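Local atomic coordinates of glucose-6-phosphate dehydrogenase (Trypanosoma cruzi, PDB entry 5AQ1), a protein that catalyses the NADP-dependent oxidation of glucose 6-phosphate to 6-phosphogluconolactone, the first step of the pentose phosphate pathway. Residues B[212-226]-B[273-286]. Numbering follows the deposited sequence.
Sequences YLGKEMVQNIIVTRF and HLTQILSLLTMEKP. With BG6 (6-O-phosphono-beta-D-glucopyranose), chain F.
Y212 and H273 form an offset stack, ring centroids 4.0 Å apart and planes 19° from parallel, while K215 CE lies over the opposite face of Y212. Both rings reach the substrate: H273 NE2 is hydrogen-bonded to O1 of BG6 at 2.8 Å, and Y212 OH gives a weak bond to phosphate oxygen O1P. K215 NZ binds O2P at 2.8 Å, and D210 holds H273 ND1 at the far side of the imidazole. H273 and D210 probably act as the family's His-Asp pair, whose histidine is the general base for the O1 hydroxyl. Helices 221-226 and 273-282 run nearly parallel at 20°, and I221, I277 and L281 pack on I376 of strand 373-380, in the large mixed sheet. V218 CG1 meets L280 CD1 at 3.8 Å, and I221 CG2 touches L280 CB and L281 CD2. At the C-terminal end of helix 273-282 R225 binds carbonyl oxygens: NH1 donates to L280 O (2.8 Å), in the guanidinium plane, and NH1 and NH2 grip M283 O. A bend at chi3 (58°) brings the guanidinium to the CZ corner of the F226 ring, CZ over one guanidinium face. K285 CA and P286 CD make CH-pi contacts over the F226 face opposite R225 CB.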
loop_
_atom_site.group_PDB
_atom_site.type_symbol
_atom_site.label_atom_id
_atom_site.label_comp_id
_atom_site.label_asym_id
_atom_site.label_seq_id
_atom_site.Cartn_x
_atom_site.Cartn_y
_atom_site.Cartn_z
ATOM N N TYR B 212 6.557 14.250 30.355
ATOM C CA TYR B 212 7.180 13.593 29.205
ATOM C C TYR B 212 6.834 14.273 27.877
ATOM O O TYR B 212 7.627 14.224 26.934
ATOM C CB TYR B 212 6.837 12.100 29.182
ATOM C CG TYR B 212 7.819 11.263 29.973
ATOM C CD1 TYR B 212 8.314 11.703 31.204
ATOM C CD2 TYR B 212 8.264 10.040 29.493
ATOM C CE1 TYR B 212 9.219 10.947 31.924
ATOM C CE2 TYR B 212 9.164 9.276 30.214
ATOM C CZ TYR B 212 9.643 9.737 31.424
ATOM O OH TYR B 212 10.541 8.979 32.137
ATOM N N LEU B 213 5.681 14.941 27.822
ATOM C CA LEU B 213 5.281 15.712 26.639
ATOM C C LEU B 213 6.103 16.987 26.406
ATOM O O LEU B 213 5.907 17.670 25.400
ATOM C CB LEU B 213 3.799 16.080 26.720
ATOM C CG LEU B 213 2.792 14.931 26.751
ATOM C CD1 LEU B 213 1.389 15.484 26.961
ATOM C CD2 LEU B 213 2.863 14.106 25.470
ATOM N N GLY B 214 7.004 17.316 27.330
ATOM C CA GLY B 214 7.935 18.431 27.147
ATOM C C GLY B 214 9.328 18.013 26.699
ATOM O O GLY B 214 10.194 18.866 26.485
ATOM N N LYS B 215 9.550 16.705 26.565
ATOM C CA LYS B 215 10.856 16.176 26.169
ATOM C C LYS B 215 11.028 16.261 24.659
ATOM O O LYS B 215 10.111 15.927 23.908
ATOM C CB LYS B 215 11.026 14.732 26.645
ATOM C CG LYS B 215 11.102 14.586 28.154
ATOM C CD LYS B 215 11.559 13.196 28.564
ATOM C CE LYS B 215 11.506 13.006 30.074
ATOM N NZ LYS B 215 12.532 13.816 30.783
ATOM N N GLU B 216 12.211 16.694 24.228
ATOM C CA GLU B 216 12.490 16.977 22.818
ATOM C C GLU B 216 11.995 15.886 21.872
ATOM O O GLU B 216 11.259 16.164 20.927
ATOM C CB GLU B 216 13.994 17.186 22.610
ATOM C CG GLU B 216 14.404 17.527 21.184
ATOM C CD GLU B 216 13.836 18.847 20.700
ATOM O OE1 GLU B 216 13.774 19.812 21.498
ATOM O OE2 GLU B 216 13.456 18.929 19.510
ATOM N N MET B 217 12.396 14.648 22.131
ATOM C CA MET B 217 12.119 13.553 21.200
ATOM C C MET B 217 10.666 13.082 21.238
ATOM O O MET B 217 10.189 12.484 20.274
ATOM C CB MET B 217 13.075 12.378 21.445
ATOM C CG MET B 217 14.555 12.741 21.363
ATOM S SD MET B 217 15.039 13.712 19.916
ATOM C CE MET B 217 14.688 12.549 18.602
ATOM N N VAL B 218 9.966 13.356 22.338
ATOM C CA VAL B 218 8.533 13.070 22.423
ATOM C C VAL B 218 7.759 14.129 21.639
ATOM O O VAL B 218 6.809 13.802 20.921
ATOM C CB VAL B 218 8.047 13.002 23.886
ATOM C CG1 VAL B 218 6.544 12.753 23.957
ATOM C CG2 VAL B 218 8.789 11.906 24.636
ATOM N N GLN B 219 8.171 15.392 21.766
ATOM C CA GLN B 219 7.595 16.490 20.970
ATOM C C GLN B 219 7.780 16.296 19.460
ATOM O O GLN B 219 6.975 16.781 18.661
ATOM C CB GLN B 219 8.205 17.836 21.377
ATOM C CG GLN B 219 7.809 18.312 22.766
ATOM C CD GLN B 219 8.302 19.717 23.068
ATOM O OE1 GLN B 219 9.510 19.959 23.153
ATOM N NE2 GLN B 219 7.368 20.654 23.231
ATOM N N ASN B 220 8.837 15.586 19.076
ATOM C CA ASN B 220 9.146 15.367 17.672
ATOM C C ASN B 220 8.382 14.204 17.030
ATOM O O ASN B 220 8.456 14.020 15.812
ATOM C CB ASN B 220 10.651 15.138 17.509
ATOM C CG ASN B 220 11.107 15.255 16.064
ATOM O OD1 ASN B 220 10.633 16.117 15.323
ATOM N ND2 ASN B 220 12.028 14.389 15.657
ATOM N N ILE B 221 7.661 13.418 17.828
ATOM C CA ILE B 221 6.956 12.243 17.306
ATOM C C ILE B 221 5.961 12.643 16.219
ATOM O O ILE B 221 5.958 12.075 15.128
ATOM C CB ILE B 221 6.215 11.470 18.417
ATOM C CG1 ILE B 221 7.221 10.816 19.366
ATOM C CG2 ILE B 221 5.315 10.397 17.818
ATOM C CD1 ILE B 221 6.609 10.322 20.660
ATOM N N ILE B 222 5.120 13.621 16.534
ATOM C CA ILE B 222 4.090 14.093 15.612
ATOM C C ILE B 222 4.680 14.605 14.292
ATOM O O ILE B 222 4.123 14.343 13.228
ATOM C CB ILE B 222 3.203 15.173 16.275
ATOM C CG1 ILE B 222 1.991 15.489 15.404
ATOM C CG2 ILE B 222 3.994 16.446 16.566
ATOM C CD1 ILE B 222 0.919 16.267 16.135
ATOM N N VAL B 223 5.811 15.307 14.360
ATOM C CA VAL B 223 6.472 15.835 13.162
ATOM C C VAL B 223 7.083 14.694 12.347
ATOM O O VAL B 223 6.980 14.662 11.121
ATOM C CB VAL B 223 7.589 16.846 13.513
ATOM C CG1 VAL B 223 8.240 17.392 12.246
ATOM C CG2 VAL B 223 7.036 17.989 14.354
ATOM N N THR B 224 7.733 13.769 13.042
ATOM C CA THR B 224 8.355 12.615 12.408
ATOM C C THR B 224 7.339 11.807 11.604
ATOM O O THR B 224 7.620 11.384 10.478
ATOM C CB THR B 224 9.006 11.709 13.470
ATOM O OG1 THR B 224 9.986 12.461 14.195
ATOM C CG2 THR B 224 9.668 10.507 12.832
ATOM N N ARG B 225 6.157 11.608 12.185
ATOM C CA ARG B 225 5.130 10.758 11.590
ATOM C C ARG B 225 4.396 11.410 10.420
ATOM O O ARG B 225 4.172 10.766 9.391
ATOM C CB ARG B 225 4.105 10.348 12.645
ATOM C CG ARG B 225 4.595 9.287 13.616
ATOM C CD ARG B 225 3.430 8.729 14.419
ATOM N NE ARG B 225 2.413 8.166 13.535
ATOM C CZ ARG B 225 1.136 7.971 13.856
ATOM N NH1 ARG B 225 0.676 8.279 15.061
ATOM N NH2 ARG B 225 0.306 7.456 12.951
ATOM N N PHE B 226 4.020 12.679 10.578
ATOM C CA PHE B 226 3.068 13.310 9.663
ATOM C C PHE B 226 3.639 14.411 8.765
ATOM O O PHE B 226 2.907 14.971 7.954
ATOM C CB PHE B 226 1.876 13.850 10.453
ATOM C CG PHE B 226 1.166 12.806 11.277
ATOM C CD1 PHE B 226 0.545 11.724 10.668
ATOM C CD2 PHE B 226 1.106 12.913 12.659
ATOM C CE1 PHE B 226 -0.115 10.765 11.421
ATOM C CE2 PHE B 226 0.446 11.960 13.419
ATOM C CZ PHE B 226 -0.166 10.884 12.799
ATOM N N HIS B 273 2.990 8.534 31.367
ATOM C CA HIS B 273 4.093 8.881 30.467
ATOM C C HIS B 273 4.108 8.027 29.200
ATOM O O HIS B 273 4.152 8.552 28.089
ATOM C CB HIS B 273 5.442 8.738 31.176
ATOM C CG HIS B 273 5.600 9.620 32.375
ATOM N ND1 HIS B 273 5.269 10.959 32.363
ATOM C CD2 HIS B 273 6.075 9.361 33.615
ATOM C CE1 HIS B 273 5.527 11.484 33.547
ATOM N NE2 HIS B 273 6.017 10.535 34.325
ATOM N N LEU B 274 4.073 6.711 29.375
ATOM C CA LEU B 274 4.212 5.787 28.252
ATOM C C LEU B 274 2.922 5.654 27.439
ATOM O O LEU B 274 2.976 5.383 26.235
ATOM C CB LEU B 274 4.692 4.416 28.737
ATOM C CG LEU B 274 5.970 4.403 29.591
ATOM C CD1 LEU B 274 6.499 2.980 29.716
ATOM C CD2 LEU B 274 7.055 5.316 29.036
ATOM N N THR B 275 1.777 5.849 28.085
ATOM C CA THR B 275 0.499 5.882 27.378
ATOM C C THR B 275 0.385 7.145 26.522
ATOM O O THR B 275 -0.195 7.115 25.440
ATOM C CB THR B 275 -0.686 5.793 28.359
ATOM O OG1 THR B 275 -0.587 4.579 29.110
ATOM C CG2 THR B 275 -2.026 5.814 27.615
ATOM N N GLN B 276 0.937 8.255 27.004
ATOM C CA GLN B 276 1.015 9.481 26.205
ATOM C C GLN B 276 1.828 9.237 24.938
ATOM O O GLN B 276 1.405 9.587 23.834
ATOM C CB GLN B 276 1.643 10.621 27.012
ATOM C CG GLN B 276 0.673 11.342 27.932
ATOM C CD GLN B 276 -0.374 12.134 27.179
ATOM O OE1 GLN B 276 -0.196 12.471 26.006
ATOM N NE2 GLN B 276 -1.477 12.442 27.851
ATOM N N ILE B 277 3.001 8.634 25.111
ATOM C CA ILE B 277 3.846 8.256 23.982
ATOM C C ILE B 277 3.095 7.290 23.063
ATOM O O ILE B 277 3.112 7.454 21.846
ATOM C CB ILE B 277 5.184 7.642 24.457
ATOM C CG1 ILE B 277 6.070 8.738 25.056
ATOM C CG2 ILE B 277 5.915 6.962 23.308
ATOM C CD1 ILE B 277 7.220 8.222 25.890
ATOM N N LEU B 278 2.427 6.302 23.653
ATOM C CA LEU B 278 1.628 5.346 22.885
ATOM C C LEU B 278 0.621 6.057 21.987
ATOM O O LEU B 278 0.499 5.728 20.805
ATOM C CB LEU B 278 0.890 4.378 23.814
ATOM C CG LEU B 278 -0.108 3.418 23.159
ATOM C CD1 LEU B 278 0.580 2.516 22.144
ATOM C CD2 LEU B 278 -0.809 2.588 24.220
ATOM N N SER B 279 -0.086 7.034 22.554
ATOM C CA SER B 279 -1.134 7.748 21.829
ATOM C C SER B 279 -0.569 8.547 20.662
ATOM O O SER B 279 -1.172 8.596 19.594
ATOM C CB SER B 279 -1.917 8.672 22.764
ATOM O OG SER B 279 -1.137 9.785 23.163
ATOM N N LEU B 280 0.592 9.162 20.862
ATOM C CA LEU B 280 1.247 9.911 19.792
ATOM C C LEU B 280 1.724 8.998 18.660
ATOM O O LEU B 280 1.665 9.380 17.490
ATOM C CB LEU B 280 2.422 10.717 20.346
ATOM C CG LEU B 280 2.043 11.859 21.290
ATOM C CD1 LEU B 280 3.265 12.364 22.038
ATOM C CD2 LEU B 280 1.377 12.998 20.533
ATOM N N LEU B 281 2.186 7.800 19.011
ATOM C CA LEU B 281 2.672 6.836 18.024
ATOM C C LEU B 281 1.558 6.151 17.224
ATOM O O LEU B 281 1.822 5.630 16.144
ATOM C CB LEU B 281 3.513 5.755 18.708
ATOM C CG LEU B 281 4.830 6.197 19.344
ATOM C CD1 LEU B 281 5.356 5.109 20.265
ATOM C CD2 LEU B 281 5.863 6.554 18.286
ATOM N N THR B 282 0.336 6.133 17.757
ATOM C CA THR B 282 -0.758 5.354 17.174
ATOM C C THR B 282 -1.918 6.174 16.593
ATOM O O THR B 282 -2.671 5.662 15.762
ATOM C CB THR B 282 -1.346 4.375 18.209
ATOM O OG1 THR B 282 -1.782 5.102 19.362
ATOM C CG2 THR B 282 -0.304 3.342 18.618
ATOM N N MET B 283 -2.080 7.417 17.039
ATOM C CA MET B 283 -3.172 8.273 16.574
ATOM C C MET B 283 -3.189 8.408 15.056
ATOM O O MET B 283 -2.166 8.232 14.396
ATOM C CB MET B 283 -3.077 9.673 17.203
ATOM C CG MET B 283 -1.828 10.460 16.819
ATOM S SD MET B 283 -1.678 12.064 17.639
ATOM C CE MET B 283 -2.261 13.155 16.350
ATOM N N GLU B 284 -4.362 8.721 14.513
ATOM C CA GLU B 284 -4.478 9.067 13.103
ATOM C C GLU B 284 -3.933 10.472 12.861
ATOM O O GLU B 284 -3.717 11.240 13.800
ATOM C CB GLU B 284 -5.937 8.995 12.642
ATOM C CG GLU B 284 -6.522 7.591 12.647
ATOM C CD GLU B 284 -5.860 6.680 11.633
ATOM O OE1 GLU B 284 -5.602 7.141 10.498
ATOM O OE2 GLU B 284 -5.591 5.507 11.973
ATOM N N LYS B 285 -3.703 10.795 11.593
ATOM C CA LYS B 285 -3.302 12.138 11.214
ATOM C C LYS B 285 -4.411 13.111 11.620
ATOM O O LYS B 285 -5.574 12.906 11.265
ATOM C CB LYS B 285 -3.056 12.217 9.713
ATOM C CG LYS B 285 -2.571 13.578 9.246
ATOM C CD LYS B 285 -2.479 13.651 7.732
ATOM C CE LYS B 285 -1.328 12.821 7.197
ATOM N NZ LYS B 285 -1.116 13.089 5.751
ATOM N N PRO B 286 -4.062 14.160 12.385
ATOM C CA PRO B 286 -5.082 15.102 12.838
ATOM C C PRO B 286 -5.561 16.030 11.735
ATOM O O PRO B 286 -4.870 16.226 10.735
ATOM C CB PRO B 286 -4.372 15.885 13.947
ATOM C CG PRO B 286 -2.929 15.818 13.594
ATOM C CD PRO B 286 -2.728 14.489 12.921
HETATM C C1 BG6 F . 7.898 10.930 37.554
HETATM C C2 BG6 F . 7.644 9.617 38.291
HETATM O O1 BG6 F . 6.688 11.405 36.950
HETATM O O5 BG6 F . 8.881 10.727 36.534
HETATM C C3 BG6 F . 8.951 9.097 38.867
HETATM O O2 BG6 F . 6.684 9.807 39.335
HETATM C C4 BG6 F . 9.952 8.946 37.734
HETATM O O3 BG6 F . 8.772 7.841 39.529
HETATM C C5 BG6 F . 10.145 10.290 37.043
HETATM O O4 BG6 F . 11.190 8.457 38.253
HETATM C C6 BG6 F . 11.168 10.194 35.915
HETATM O O6 BG6 F . 11.197 11.404 35.158
HETATM P P BG6 F . 12.414 11.691 34.145
HETATM O O1P BG6 F . 12.449 10.485 33.234
HETATM O O2P BG6 F . 12.021 12.954 33.431
HETATM O O3P BG6 F . 13.608 11.826 35.060
#